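Local coordinates for protein esterase (Staphylococcus aureus subsp. aureus USA300_TCH1516, PDB 3D7R) that probably hydrolyses ester bonds, as an esterase-like member of the alpha/beta hydrolase fold whose natural substrate is not established, at residues Ile249-Met261 with His270-Gln282. Numbering follows the deposited sequence.
Sequences INGTIEGLPPVYM and HPDMKLFEQMMLQ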
loop_
_atom_site.group_PDB
_atom_site.type_symbol
_atom_site.label_atom_id
_atom_site.label_comp_id
_atom_site.label_asym_id
_atom_site.label_seq_id
_atom_site.Cartn_x
_atom_site.Cartn_y
_atom_site.Cartn_z
ATOM N N ILE A 249 -8.316 8.537 -5.913
ATOM C CA ILE A 249 -8.222 9.985 -6.177
ATOM C C ILE A 249 -9.630 10.561 -6.494
ATOM O O ILE A 249 -9.893 11.755 -6.261
ATOM C CB ILE A 249 -7.245 10.297 -7.338
ATOM C CG1 ILE A 249 -6.840 11.784 -7.321
ATOM C CG2 ILE A 249 -7.840 9.810 -8.705
ATOM C CD1 ILE A 249 -5.522 12.074 -8.071
ATOM N N ASN A 250 -10.513 9.693 -7.005
ATOM C CA ASN A 250 -11.884 10.067 -7.359
ATOM C C ASN A 250 -12.877 9.831 -6.209
ATOM O O ASN A 250 -14.075 10.095 -6.371
ATOM C CB ASN A 250 -12.354 9.255 -8.577
ATOM C CG ASN A 250 -11.574 9.572 -9.843
ATOM O OD1 ASN A 250 -11.146 10.724 -10.062
ATOM N ND2 ASN A 250 -11.387 8.548 -10.697
ATOM N N GLY A 251 -12.396 9.337 -5.067
ATOM C CA GLY A 251 -13.280 8.960 -3.943
ATOM C C GLY A 251 -13.570 10.074 -2.946
ATOM O O GLY A 251 -13.175 11.231 -3.158
ATOM N N THR A 252 -14.259 9.730 -1.856
ATOM C CA THR A 252 -14.635 10.692 -0.828
ATOM C C THR A 252 -13.401 11.274 -0.130
ATOM O O THR A 252 -12.462 10.547 0.221
ATOM C CB THR A 252 -15.615 10.061 0.190
ATOM O OG1 THR A 252 -16.758 9.560 -0.510
ATOM C CG2 THR A 252 -16.111 11.080 1.207
ATOM N N ILE A 253 -13.413 12.591 0.058
ATOM C CA ILE A 253 -12.313 13.342 0.681
ATOM C C ILE A 253 -12.772 13.913 2.025
ATOM O O ILE A 253 -12.092 13.773 3.055
ATOM C CB ILE A 253 -11.856 14.521 -0.268
ATOM C CG1 ILE A 253 -11.196 13.991 -1.550
ATOM C CG2 ILE A 253 -10.939 15.504 0.436
ATOM C CD1 ILE A 253 -10.094 12.984 -1.320
ATOM N N GLU A 254 -13.925 14.584 1.997
ATOM C CA GLU A 254 -14.522 15.204 3.187
ATOM C C GLU A 254 -14.836 14.177 4.271
ATOM O O GLU A 254 -15.589 13.227 4.026
ATOM C CB GLU A 254 -15.781 15.995 2.807
ATOM C CG GLU A 254 -15.504 17.061 1.734
ATOM C CD GLU A 254 -16.731 17.922 1.391
ATOM O OE1 GLU A 254 -17.825 17.634 1.903
ATOM O OE2 GLU A 254 -16.601 18.890 0.614
ATOM N N GLY A 255 -14.244 14.375 5.453
ATOM C CA GLY A 255 -14.433 13.487 6.597
ATOM C C GLY A 255 -13.317 12.468 6.843
ATOM O O GLY A 255 -13.361 11.720 7.809
ATOM N N LEU A 256 -12.318 12.425 5.965
ATOM C CA LEU A 256 -11.197 11.503 6.139
ATOM C C LEU A 256 -10.436 11.789 7.444
ATOM O O LEU A 256 -10.408 12.935 7.911
ATOM C CB LEU A 256 -10.236 11.579 4.938
ATOM C CG LEU A 256 -10.674 10.863 3.645
ATOM C CD1 LEU A 256 -9.720 11.146 2.505
ATOM C CD2 LEU A 256 -10.750 9.348 3.899
ATOM N N PRO A 257 -9.806 10.754 8.026
ATOM C CA PRO A 257 -8.896 11.016 9.145
ATOM C C PRO A 257 -7.620 11.674 8.597
ATOM O O PRO A 257 -7.442 11.714 7.363
ATOM C CB PRO A 257 -8.587 9.601 9.674
ATOM C CG PRO A 257 -8.682 8.740 8.469
ATOM C CD PRO A 257 -9.850 9.321 7.675
ATOM N N PRO A 258 -6.747 12.207 9.484
ATOM C CA PRO A 258 -5.483 12.790 9.027
ATOM C C PRO A 258 -4.705 11.825 8.124
ATOM O O PRO A 258 -4.588 10.645 8.453
ATOM C CB PRO A 258 -4.707 13.023 10.333
ATOM C CG PRO A 258 -5.784 13.252 11.354
ATOM C CD PRO A 258 -6.909 12.324 10.952
ATOM N N VAL A 259 -4.191 12.340 7.010
ATOM C CA VAL A 259 -3.444 11.526 6.016
ATOM C C VAL A 259 -1.975 11.961 5.979
ATOM O O VAL A 259 -1.671 13.170 6.058
ATOM C CB VAL A 259 -4.110 11.579 4.588
ATOM C CG1 VAL A 259 -3.296 10.761 3.536
ATOM C CG2 VAL A 259 -5.553 11.047 4.617
ATOM N N TYR A 260 -1.073 10.976 5.913
ATOM C CA TYR A 260 0.371 11.211 5.895
ATOM C C TYR A 260 0.853 10.466 4.701
ATOM O O TYR A 260 0.643 9.264 4.611
ATOM C CB TYR A 260 1.031 10.645 7.164
ATOM C CG TYR A 260 0.441 11.261 8.409
ATOM C CD1 TYR A 260 1.112 12.284 9.070
ATOM C CD2 TYR A 260 -0.820 10.867 8.888
ATOM C CE1 TYR A 260 0.559 12.899 10.198
ATOM C CE2 TYR A 260 -1.376 11.474 10.035
ATOM C CZ TYR A 260 -0.672 12.488 10.670
ATOM O OH TYR A 260 -1.182 13.114 11.793
HETATM N N MSE A 261 1.449 11.170 3.751
HETATM C CA MSE A 261 1.807 10.546 2.474
HETATM C C MSE A 261 3.290 10.704 2.214
HETATM O O MSE A 261 3.876 11.772 2.512
HETATM C CB MSE A 261 0.989 11.171 1.327
HETATM C CG MSE A 261 1.278 10.586 -0.059
HETATM SE SE MSE A 261 -0.091 11.154 -1.305
HETATM C CE MSE A 261 0.247 13.084 -1.344
ATOM N N HIS A 270 3.699 10.746 -9.219
ATOM C CA HIS A 270 3.953 12.000 -8.512
ATOM C C HIS A 270 2.940 13.121 -8.841
ATOM O O HIS A 270 2.451 13.771 -7.912
ATOM C CB HIS A 270 5.421 12.448 -8.621
ATOM C CG HIS A 270 5.731 13.680 -7.826
ATOM N ND1 HIS A 270 5.591 14.955 -8.341
ATOM C CD2 HIS A 270 6.152 13.837 -6.547
ATOM C CE1 HIS A 270 5.921 15.839 -7.416
ATOM N NE2 HIS A 270 6.267 15.186 -6.321
ATOM N N PRO A 271 2.627 13.366 -10.137
ATOM C CA PRO A 271 1.532 14.311 -10.409
ATOM C C PRO A 271 0.218 14.002 -9.689
ATOM O O PRO A 271 -0.404 14.929 -9.170
ATOM C CB PRO A 271 1.340 14.202 -11.920
ATOM C CG PRO A 271 2.732 13.899 -12.418
ATOM C CD PRO A 271 3.242 12.898 -11.400
ATOM N N ASP A 272 -0.195 12.729 -9.655
ATOM C CA ASP A 272 -1.390 12.322 -8.907
ATOM C C ASP A 272 -1.301 12.574 -7.410
ATOM O O ASP A 272 -2.285 12.976 -6.786
ATOM C CB ASP A 272 -1.773 10.864 -9.220
ATOM C CG ASP A 272 -2.291 10.706 -10.652
ATOM O OD1 ASP A 272 -3.062 11.613 -11.100
ATOM O OD2 ASP A 272 -1.907 9.714 -11.341
HETATM N N MSE A 273 -0.132 12.346 -6.821
HETATM C CA MSE A 273 0.041 12.664 -5.402
HETATM C C MSE A 273 -0.083 14.162 -5.141
HETATM O O MSE A 273 -0.703 14.569 -4.152
HETATM C CB MSE A 273 1.375 12.125 -4.844
HETATM C CG MSE A 273 1.468 10.596 -4.876
HETATM SE SE MSE A 273 3.122 10.037 -4.011
HETATM C CE MSE A 273 4.389 10.406 -5.434
ATOM N N LYS A 274 0.502 14.979 -6.013
ATOM C CA LYS A 274 0.385 16.435 -5.861
ATOM C C LYS A 274 -1.057 16.889 -6.063
ATOM O O LYS A 274 -1.533 17.778 -5.355
ATOM C CB LYS A 274 1.314 17.185 -6.832
ATOM C CG LYS A 274 2.834 17.004 -6.555
ATOM C CD LYS A 274 3.273 17.629 -5.229
ATOM C CE LYS A 274 3.734 19.062 -5.403
ATOM N NZ LYS A 274 4.015 19.669 -4.065
ATOM N N LEU A 275 -1.747 16.282 -7.033
ATOM C CA LEU A 275 -3.171 16.572 -7.263
ATOM C C LEU A 275 -4.038 16.179 -6.059
ATOM O O LEU A 275 -4.887 16.963 -5.591
ATOM C CB LEU A 275 -3.673 15.869 -8.523
ATOM C CG LEU A 275 -5.161 16.035 -8.868
ATOM C CD1 LEU A 275 -5.587 17.528 -8.928
ATOM C CD2 LEU A 275 -5.466 15.330 -10.183
ATOM N N PHE A 276 -3.826 14.970 -5.554
ATOM C CA PHE A 276 -4.513 14.542 -4.327
ATOM C C PHE A 276 -4.244 15.516 -3.159
ATOM O O PHE A 276 -5.161 15.906 -2.435
ATOM C CB PHE A 276 -4.090 13.128 -3.957
ATOM C CG PHE A 276 -4.675 12.627 -2.655
ATOM C CD1 PHE A 276 -6.044 12.347 -2.552
ATOM C CD2 PHE A 276 -3.841 12.378 -1.554
ATOM C CE1 PHE A 276 -6.589 11.868 -1.357
ATOM C CE2 PHE A 276 -4.371 11.888 -0.352
ATOM C CZ PHE A 276 -5.753 11.623 -0.263
ATOM N N GLU A 277 -2.994 15.926 -2.980
ATOM C CA GLU A 277 -2.697 16.885 -1.923
ATOM C C GLU A 277 -3.496 18.189 -2.088
ATOM O O GLU A 277 -4.008 18.731 -1.098
ATOM C CB GLU A 277 -1.204 17.176 -1.850
ATOM C CG GLU A 277 -0.842 18.165 -0.740
ATOM C CD GLU A 277 0.582 18.692 -0.841
ATOM O OE1 GLU A 277 1.139 18.826 -1.954
ATOM O OE2 GLU A 277 1.138 18.991 0.220
ATOM N N GLN A 278 -3.576 18.708 -3.315
ATOM C CA GLN A 278 -4.349 19.929 -3.600
ATOM C C GLN A 278 -5.832 19.755 -3.251
ATOM O O GLN A 278 -6.461 20.648 -2.662
ATOM C CB GLN A 278 -4.181 20.344 -5.072
ATOM C CG GLN A 278 -2.835 21.060 -5.382
ATOM C CD GLN A 278 -2.697 22.377 -4.632
ATOM O OE1 GLN A 278 -3.619 23.181 -4.619
ATOM N NE2 GLN A 278 -1.544 22.604 -4.010
HETATM N N MSE A 279 -6.395 18.592 -3.601
HETATM C CA MSE A 279 -7.796 18.307 -3.275
HETATM C C MSE A 279 -8.043 18.235 -1.751
HETATM O O MSE A 279 -9.034 18.754 -1.256
HETATM C CB MSE A 279 -8.268 17.009 -3.956
HETATM C CG MSE A 279 -8.259 17.067 -5.468
HETATM SE SE MSE A 279 -8.462 15.230 -6.173
HETATM C CE MSE A 279 -10.208 14.842 -5.447
HETATM N N MSE A 280 -7.149 17.577 -1.025
HETATM C CA MSE A 280 -7.224 17.528 0.458
HETATM C C MSE A 280 -7.189 18.932 1.081
HETATM O O MSE A 280 -7.992 19.271 1.965
HETATM C CB MSE A 280 -6.062 16.689 1.000
HETATM C CG MSE A 280 -6.146 15.216 0.587
HETATM SE SE MSE A 280 -7.537 14.280 1.633
HETATM C CE MSE A 280 -6.589 14.209 3.315
ATOM N N LEU A 281 -6.252 19.750 0.603
ATOM C CA LEU A 281 -6.089 21.121 1.068
ATOM C C LEU A 281 -7.352 21.943 0.818
ATOM O O LEU A 281 -7.864 22.603 1.728
ATOM C CB LEU A 281 -4.868 21.749 0.380
ATOM C CG LEU A 281 -3.526 21.159 0.863
ATOM C CD1 LEU A 281 -2.397 21.682 -0.027
ATOM C CD2 LEU A 281 -3.274 21.483 2.339
ATOM N N GLN A 282 -7.857 21.872 -0.410
ATOM C CA GLN A 282 -9.098 22.564 -0.806
ATOM C C GLN A 282 -10.286 22.194 0.072
ATOM O O GLN A 282 -11.128 23.035 0.364
ATOM C CB GLN A 282 -9.432 22.252 -2.254
ATOM C CG GLN A 282 -10.637 23.025 -2.810
ATOM C CD GLN A 282 -10.908 22.674 -4.242
ATOM O OE1 GLN A 282 -11.056 21.503 -4.579
ATOM N NE2 GLN A 282 -10.961 23.690 -5.111
#
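F276, on helix 270-282, is hemmed in by I253, V259 and M261 where the helix packs against strand 259-264 and the loop leading into it. Strand 259-264 and helix 270-282 are the first two elements of the beta-alpha-beta unit completed by edge strand 287-292 in the central sheet of the alpha/beta hydrolase fold. The short strand piece and the helix run nearly antiparallel, at 157°, with their axes 11.2 Å apart.

CG1 of V259 approaches the F276 ring at its edge, near the ring plane, while I253 CD1 meets F276 CE1 obliquely at 3.7 Å. M261 makes a Met-aromatic contact, also oblique, its selenium 4.0 Å from F276 CD2. The ring extends from the helix because F276 CG stands anti to the backbone N (chi1 176°), and CG of M280 from the next turn lies above one face, displaced toward the rim. L179 and L198 add to the surroundings of F276.

Apolar packing continues along the helix. M280, bent at chi2 and chi3, brings its selenium to I253 CG2 (3.8 Å) and L256 CD1, and its methyl CE to V259 CG2 at 3.6 Å. Toward the start of the helix, I249 CD1 rests beside L275 CD2 (3.9 Å) and the carbonyl of D272, whose carboxylate is hydrogen-bonded to N209.

No hydrogen bond joins the two segments, so side-chain packing holds the interface together, burying 637 Å² in all. Two selenomethionine methyls also pack against backbone oxygens, with no hydrogen-bonding role: M279 sets CE 3.2 Å from I249 O, and M261 CE lies 3.3 Å from M273 O, an oxygen that accepts the helical N-H of E277.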